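Local coordinates for protein putative kinase (Chloroflexus aurantiacus, PDB 2RHM) that is of unknown function but has a P-loop NTPase fold and may be a kinase, at residues Lys18-Arg30 and Met175-Gln187. Residues are numbered along the deposited sequence; the frame is centred on the assembly and turned at random.
Sequences KTTLSQALATGLR and MNAIVQWVRQHLQ
V179 packs against helix 18-29 as a knob among A24, L25, G28 and L29. From CB its two methyls part. CG1, anti to the backbone N (chi1 169°), lies 3.9 Å from L29 CD2 and also faces G28 O. CG2 touches A24 O and L25 CD2, each 3.9 Å away. G28 lets the helices come close, since a side chain there would run into V179 CG2. Replacing V179 with an alanine would probably open a gap beside G28 and leave L25 and L29 less firmly held.

L29 returns the packing as a knob among V179, V182, R183 and L186. Its CD1 meets V182 CG1 at 3.6 Å. L29 CD2 lies 3.3 Å from R183 CG. L25 CD2 reaches V182 CG2 at 3.7 Å. At the other end, CG of selenomethionine M175 presses tightly on A24 CB, at 3.3 Å. The bend about CB-CG (chi2 58°) brings SE beside A24 CB, 3.7 Å away, and up to L21 CG.

The helix axes cross at -62°, 9.8 Å apart at their closest. Both helices cover one face of the parallel sheet. L29 and V182 share I8 of strand 6-12, and L25 and V182 share I109 of strand 105-112. Helix 18-29 begins in the probable Walker A motif. The side chains meet each other through carbon and selenium, so the fit depends on shape and burial.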
ATOM      1  N   LYS B  18      14.174  -7.830 -11.610  1.00 23.25           N
ATOM      2  CA  LYS B  18      13.718  -7.450 -10.273  1.00 24.07           C
ATOM      3  C   LYS B  18      12.253  -7.777 -10.001  1.00 23.96           C
ATOM      4  O   LYS B  18      11.884  -8.106  -8.866  1.00 24.18           O
ATOM      5  CB  LYS B  18      14.023  -5.968  -9.990  1.00 24.59           C
ATOM      6  CG  LYS B  18      13.367  -4.987 -10.931  1.00 24.84           C
ATOM      7  CD  LYS B  18      13.718  -3.531 -10.524  1.00 23.71           C
ATOM      8  CE  LYS B  18      13.229  -2.528 -11.540  1.00 26.35           C
ATOM      9  NZ  LYS B  18      11.784  -2.605 -11.808  1.00 26.53           N
ATOM     10  N   THR B  19      11.400  -7.718 -11.013  1.00 23.45           N
ATOM     11  CA  THR B  19       9.999  -8.043 -10.789  1.00 25.97           C
ATOM     12  C   THR B  19       9.858  -9.519 -10.417  1.00 25.86           C
ATOM     13  O   THR B  19       9.309  -9.877  -9.368  1.00 26.13           O
ATOM     14  CB  THR B  19       9.140  -7.757 -12.026  1.00 27.30           C
ATOM     15  OG1 THR B  19       9.322  -6.399 -12.412  1.00 27.79           O
ATOM     16  CG2 THR B  19       7.711  -8.018 -11.717  1.00 24.71           C
ATOM     17  N   THR B  20      10.396 -10.391 -11.254  1.00 28.00           N
ATOM     18  CA  THR B  20      10.281 -11.831 -11.004  1.00 28.77           C
ATOM     19  C   THR B  20      10.925 -12.240  -9.689  1.00 27.21           C
ATOM     20  O   THR B  20      10.349 -13.012  -8.923  1.00 26.52           O
ATOM     21  CB  THR B  20      10.932 -12.616 -12.149  1.00 30.39           C
ATOM     22  OG1 THR B  20      10.166 -12.384 -13.334  1.00 34.01           O
ATOM     23  CG2 THR B  20      10.953 -14.125 -11.846  1.00 32.40           C
ATOM     24  N   LEU B  21      12.118 -11.717  -9.456  1.00 26.56           N
ATOM     25  CA  LEU B  21      12.874 -11.999  -8.260  1.00 23.98           C
ATOM     26  C   LEU B  21      12.165 -11.537  -6.986  1.00 23.36           C
ATOM     27  O   LEU B  21      12.071 -12.284  -6.012  1.00 24.33           O
ATOM     28  CB  LEU B  21      14.268 -11.398  -8.370  1.00 25.13           C
ATOM     29  CG  LEU B  21      15.229 -11.764  -7.237  1.00 30.87           C
ATOM     30  CD1 LEU B  21      16.669 -11.753  -7.722  1.00 32.56           C
ATOM     31  CD2 LEU B  21      15.075 -10.884  -5.979  1.00 34.69           C
ATOM     32  N   SER B  22      11.627 -10.321  -7.003  1.00 23.30           N
ATOM     33  CA  SER B  22      10.919  -9.824  -5.831  1.00 22.90           C
ATOM     34  C   SER B  22       9.662 -10.666  -5.551  1.00 23.60           C
ATOM     35  O   SER B  22       9.331 -10.959  -4.397  1.00 24.11           O
ATOM     36  CB  SER B  22      10.576  -8.349  -6.005  1.00 24.31           C
ATOM     37  OG  SER B  22       9.632  -8.181  -7.031  1.00 23.07           O
ATOM     38  N   GLN B  23       8.986 -11.105  -6.606  1.00 25.44           N
ATOM     39  CA  GLN B  23       7.802 -11.950  -6.447  1.00 28.12           C
ATOM     40  C   GLN B  23       8.160 -13.333  -5.863  1.00 25.98           C
ATOM     41  O   GLN B  23       7.433 -13.884  -5.013  1.00 26.33           O
ATOM     42  CB  GLN B  23       7.053 -12.046  -7.776  1.00 27.76           C
ATOM     43  CG  GLN B  23       6.396 -10.707  -8.197  1.00 29.90           C
ATOM     44  CD  GLN B  23       5.745 -10.739  -9.589  1.00 33.57           C
ATOM     45  OE1 GLN B  23       5.975 -11.653 -10.388  1.00 38.93           O
ATOM     46  NE2 GLN B  23       4.940  -9.720  -9.881  1.00 30.15           N
ATOM     47  N   ALA B  24       9.273 -13.895  -6.324  1.00 26.16           N
ATOM     48  CA  ALA B  24       9.809 -15.141  -5.786  1.00 27.33           C
ATOM     49  C   ALA B  24      10.194 -15.012  -4.306  1.00 25.76           C
ATOM     50  O   ALA B  24      10.044 -15.965  -3.538  1.00 26.41           O
ATOM     51  CB  ALA B  24      11.041 -15.583  -6.589  1.00 27.64           C
ATOM     52  N   LEU B  25      10.709 -13.850  -3.928  1.00 25.22           N
ATOM     53  CA  LEU B  25      11.034 -13.571  -2.536  1.00 24.55           C
ATOM     54  C   LEU B  25       9.759 -13.463  -1.706  1.00 23.70           C
ATOM     55  O   LEU B  25       9.703 -13.958  -0.587  1.00 24.88           O
ATOM     56  CB  LEU B  25      11.841 -12.271  -2.391  1.00 23.64           C
ATOM     57  CG  LEU B  25      13.328 -12.290  -2.703  1.00 30.21           C
ATOM     58  CD1 LEU B  25      13.868 -10.912  -2.481  1.00 31.45           C
ATOM     59  CD2 LEU B  25      14.067 -13.277  -1.832  1.00 31.21           C
ATOM     60  N   ALA B  26       8.730 -12.833  -2.258  1.00 24.52           N
ATOM     61  CA  ALA B  26       7.495 -12.661  -1.518  1.00 23.60           C
ATOM     62  C   ALA B  26       6.892 -14.035  -1.239  1.00 24.61           C
ATOM     63  O   ALA B  26       6.441 -14.302  -0.126  1.00 26.22           O
ATOM     64  CB  ALA B  26       6.532 -11.813  -2.279  1.00 23.98           C
ATOM     65  N   THR B  27       6.909 -14.906  -2.248  1.00 24.03           N
ATOM     66  CA  THR B  27       6.375 -16.270  -2.111  1.00 24.78           C
ATOM     67  C   THR B  27       7.253 -17.137  -1.212  1.00 24.76           C
ATOM     68  O   THR B  27       6.747 -17.909  -0.389  1.00 26.18           O
ATOM     69  CB  THR B  27       6.255 -16.937  -3.511  1.00 26.43           C
ATOM     70  OG1 THR B  27       5.403 -16.143  -4.335  1.00 26.29           O
ATOM     71  CG2 THR B  27       5.697 -18.309  -3.412  1.00 29.29           C
ATOM     72  N   GLY B  28       8.562 -16.997  -1.365  1.00 25.57           N
ATOM     73  CA  GLY B  28       9.534 -17.778  -0.604  1.00 25.61           C
ATOM     74  C   GLY B  28       9.688 -17.407   0.859  1.00 25.82           C
ATOM     75  O   GLY B  28      10.012 -18.270   1.683  1.00 27.70           O
ATOM     76  N   LEU B  29       9.460 -16.140   1.186  1.00 26.11           N
ATOM     77  CA  LEU B  29       9.582 -15.640   2.562  1.00 26.28           C
ATOM     78  C   LEU B  29       8.215 -15.329   3.197  1.00 24.88           C
ATOM     79  O   LEU B  29       8.156 -14.966   4.377  1.00 23.28           O
ATOM     80  CB  LEU B  29      10.426 -14.367   2.583  1.00 27.11           C
ATOM     81  CG  LEU B  29      11.828 -14.396   1.956  1.00 27.86           C
ATOM     82  CD1 LEU B  29      12.363 -12.986   1.804  1.00 31.56           C
ATOM     83  CD2 LEU B  29      12.774 -15.254   2.761  1.00 34.63           C
ATOM     84  N   ARG B  30       7.140 -15.476   2.421  1.00 23.32           N
ATOM     85  CA  ARG B  30       5.788 -15.143   2.857  1.00 22.75           C
ATOM     86  C   ARG B  30       5.729 -13.717   3.420  1.00 23.59           C
ATOM     87  O   ARG B  30       5.275 -13.484   4.541  1.00 23.97           O
ATOM     88  CB  ARG B  30       5.275 -16.164   3.876  1.00 24.01           C
ATOM     89  CG  ARG B  30       5.299 -17.593   3.357  1.00 30.05           C
ATOM     90  CD  ARG B  30       4.823 -18.589   4.402  1.00 31.78           C
ATOM     91  NE  ARG B  30       3.447 -18.306   4.784  1.00 27.97           N
ATOM     92  CZ  ARG B  30       2.376 -18.658   4.074  1.00 40.00           C
ATOM     93  NH1 ARG B  30       2.499 -19.325   2.927  1.00 38.85           N
ATOM     94  NH2 ARG B  30       1.169 -18.334   4.511  1.00 33.78           N
HETATM   95  N   MSE B 175      16.781 -19.631  -7.957  1.00 28.13           N
HETATM   96  CA  MSE B 175      15.951 -18.724  -7.177  1.00 28.08           C
HETATM   97  C   MSE B 175      15.936 -19.121  -5.700  1.00 25.56           C
HETATM   98  O   MSE B 175      15.987 -18.262  -4.839  1.00 23.76           O
HETATM   99  CB  MSE B 175      14.536 -18.646  -7.778  1.00 29.88           C
HETATM  100  CG  MSE B 175      13.706 -17.476  -7.290  1.00 33.33           C
HETATM  101 SE   MSE B 175      14.586 -15.772  -7.677  0.75 36.91          SE
HETATM  102  CE  MSE B 175      14.394 -15.841  -9.558  1.00 37.36           C
ATOM    103  N   ASN B 176      15.933 -20.415  -5.384  1.00 24.55           N
ATOM    104  CA  ASN B 176      15.901 -20.788  -3.975  1.00 25.26           C
ATOM    105  C   ASN B 176      17.172 -20.358  -3.277  1.00 25.49           C
ATOM    106  O   ASN B 176      17.145 -20.034  -2.097  1.00 26.82           O
ATOM    107  CB  ASN B 176      15.698 -22.285  -3.705  1.00 27.50           C
ATOM    108  CG  ASN B 176      15.712 -22.584  -2.185  1.00 31.83           C
ATOM    109  OD1 ASN B 176      14.955 -21.959  -1.422  1.00 39.61           O
ATOM    110  ND2 ASN B 176      16.619 -23.459  -1.738  1.00 32.25           N
ATOM    111  N   ALA B 177      18.297 -20.391  -3.988  1.00 26.02           N
ATOM    112  CA  ALA B 177      19.555 -19.963  -3.387  1.00 25.52           C
ATOM    113  C   ALA B 177      19.458 -18.498  -2.980  1.00 23.84           C
ATOM    114  O   ALA B 177      19.918 -18.103  -1.901  1.00 22.42           O
ATOM    115  CB  ALA B 177      20.724 -20.193  -4.357  1.00 25.80           C
ATOM    116  N   ILE B 178      18.822 -17.690  -3.827  1.00 23.34           N
ATOM    117  CA  ILE B 178      18.649 -16.269  -3.550  1.00 25.32           C
ATOM    118  C   ILE B 178      17.710 -16.087  -2.357  1.00 24.49           C
ATOM    119  O   ILE B 178      18.017 -15.344  -1.438  1.00 24.60           O
ATOM    120  CB  ILE B 178      18.148 -15.516  -4.793  1.00 25.88           C
ATOM    121  CG1 ILE B 178      19.190 -15.627  -5.924  1.00 27.58           C
ATOM    122  CG2 ILE B 178      17.877 -14.066  -4.444  1.00 27.29           C
ATOM    123  CD1 ILE B 178      18.647 -15.294  -7.301  1.00 30.64           C
ATOM    124  N   VAL B 179      16.600 -16.818  -2.327  1.00 23.85           N
ATOM    125  CA  VAL B 179      15.712 -16.780  -1.170  1.00 24.86           C
ATOM    126  C   VAL B 179      16.460 -17.183   0.106  1.00 26.31           C
ATOM    127  O   VAL B 179      16.329 -16.511   1.126  1.00 26.65           O
ATOM    128  CB  VAL B 179      14.482 -17.689  -1.349  1.00 26.56           C
ATOM    129  CG1 VAL B 179      13.716 -17.836  -0.024  1.00 29.44           C
ATOM    130  CG2 VAL B 179      13.571 -17.144  -2.444  1.00 30.81           C
ATOM    131  N   GLN B 180      17.250 -18.259   0.044  1.00 23.72           N
ATOM    132  CA  GLN B 180      18.029 -18.704   1.221  1.00 24.19           C
ATOM    133  C   GLN B 180      19.045 -17.668   1.705  1.00 22.76           C
ATOM    134  O   GLN B 180      19.255 -17.525   2.916  1.00 21.74           O
ATOM    135  CB  GLN B 180      18.737 -20.041   0.967  1.00 25.95           C
ATOM    136  CG  GLN B 180      17.786 -21.209   0.816  1.00 32.51           C
ATOM    137  CD  GLN B 180      16.723 -21.212   1.884  1.00 39.08           C
ATOM    138  OE1 GLN B 180      17.026 -21.121   3.076  1.00 34.53           O
ATOM    139  NE2 GLN B 180      15.461 -21.291   1.463  1.00 45.26           N
ATOM    140  N   TRP B 181      19.695 -16.990   0.765  1.00 20.53           N
ATOM    141  CA  TRP B 181      20.597 -15.888   1.095  1.00 21.38           C
ATOM    142  C   TRP B 181      19.892 -14.841   1.959  1.00 22.56           C
ATOM    143  O   TRP B 181      20.405 -14.449   3.012  1.00 24.12           O
ATOM    144  CB  TRP B 181      21.166 -15.268  -0.176  1.00 22.68           C
ATOM    145  CG  TRP B 181      22.195 -14.186   0.098  1.00 24.59           C
ATOM    146  CD1 TRP B 181      23.537 -14.342   0.257  1.00 23.35           C
ATOM    147  CD2 TRP B 181      21.933 -12.788   0.243  1.00 19.74           C
ATOM    148  NE1 TRP B 181      24.125 -13.126   0.482  1.00 23.79           N
ATOM    149  CE2 TRP B 181      23.166 -12.153   0.487  1.00 24.84           C
ATOM    150  CE3 TRP B 181      20.775 -12.009   0.189  1.00 24.20           C
ATOM    151  CZ2 TRP B 181      23.268 -10.768   0.680  1.00 23.27           C
ATOM    152  CZ3 TRP B 181      20.880 -10.646   0.373  1.00 24.44           C
ATOM    153  CH2 TRP B 181      22.116 -10.041   0.615  1.00 27.95           C
ATOM    154  N   VAL B 182      18.705 -14.417   1.528  1.00 23.27           N
ATOM    155  CA  VAL B 182      17.887 -13.490   2.317  1.00 24.40           C
ATOM    156  C   VAL B 182      17.489 -14.107   3.671  1.00 24.90           C
ATOM    157  O   VAL B 182      17.605 -13.455   4.700  1.00 25.13           O
ATOM    158  CB  VAL B 182      16.600 -13.026   1.553  1.00 24.74           C
ATOM    159  CG1 VAL B 182      15.768 -12.104   2.426  1.00 28.96           C
ATOM    160  CG2 VAL B 182      16.956 -12.318   0.276  1.00 26.89           C
ATOM    161  N   ARG B 183      17.036 -15.363   3.680  1.00 28.26           N
ATOM    162  CA  ARG B 183      16.649 -16.008   4.944  1.00 29.94           C
ATOM    163  C   ARG B 183      17.780 -15.996   5.953  1.00 31.77           C
ATOM    164  O   ARG B 183      17.563 -15.668   7.117  1.00 33.26           O
ATOM    165  CB  ARG B 183      16.164 -17.451   4.732  1.00 31.31           C
ATOM    166  CG  ARG B 183      14.848 -17.536   4.029  1.00 37.57           C
ATOM    167  CD  ARG B 183      14.303 -18.955   3.981  1.00 44.16           C
ATOM    168  NE  ARG B 183      13.744 -19.378   5.265  1.00 47.70           N
ATOM    169  CZ  ARG B 183      14.318 -20.218   6.128  1.00 53.05           C
ATOM    170  NH1 ARG B 183      15.508 -20.763   5.885  1.00 54.50           N
ATOM    171  NH2 ARG B 183      13.686 -20.527   7.260  1.00 55.18           N
ATOM    172  N   GLN B 184      18.988 -16.345   5.510  1.00 32.63           N
ATOM    173  CA  GLN B 184      20.138 -16.365   6.408  1.00 32.92           C
ATOM    174  C   GLN B 184      20.294 -14.992   7.038  1.00 35.85           C
ATOM    175  O   GLN B 184      20.419 -14.866   8.259  1.00 34.90           O
ATOM    176  CB  GLN B 184      21.416 -16.761   5.675  1.00 32.71           C
ATOM    177  N   HIS B 185      20.236 -13.957   6.203  1.00 36.66           N
ATOM    178  CA  HIS B 185      20.357 -12.591   6.702  1.00 38.04           C
ATOM    179  C   HIS B 185      19.181 -12.124   7.582  1.00 40.35           C
ATOM    180  O   HIS B 185      19.383 -11.342   8.513  1.00 42.46           O
ATOM    181  CB  HIS B 185      20.660 -11.639   5.540  1.00 37.82           C
ATOM    182  CG  HIS B 185      22.050 -11.791   5.016  1.00 34.25           C
ATOM    183  ND1 HIS B 185      23.146 -11.318   5.701  1.00 36.74           N
ATOM    184  CD2 HIS B 185      22.535 -12.407   3.914  1.00 33.85           C
ATOM    185  CE1 HIS B 185      24.245 -11.616   5.030  1.00 36.22           C
ATOM    186  NE2 HIS B 185      23.901 -12.279   3.942  1.00 38.33           N
ATOM    187  N   LEU B 186      17.975 -12.622   7.325  1.00 41.78           N
ATOM    188  CA  LEU B 186      16.831 -12.343   8.202  1.00 44.20           C
ATOM    189  C   LEU B 186      17.020 -13.021   9.561  1.00 48.31           C
ATOM    190  O   LEU B 186      16.634 -12.470  10.600  1.00 49.02           O
ATOM    191  CB  LEU B 186      15.514 -12.861   7.609  1.00 43.15           C
ATOM    192  CG  LEU B 186      14.927 -12.204   6.369  1.00 40.21           C
ATOM    193  CD1 LEU B 186      13.723 -12.985   5.900  1.00 37.42           C
ATOM    194  CD2 LEU B 186      14.556 -10.761   6.654  1.00 41.20           C
ATOM    195  N   GLN B 187      17.587 -14.230   9.533  1.00 50.83           N
ATOM    196  CA  GLN B 187      17.834 -15.022  10.741  1.00 52.42           C
ATOM    197  C   GLN B 187      18.754 -14.287  11.717  1.00 53.68           C
ATOM    198  O   GLN B 187      18.506 -14.285  12.926  1.00 54.79           O
ATOM    199  CB  GLN B 187      18.441 -16.384  10.373  1.00 52.61           C
TER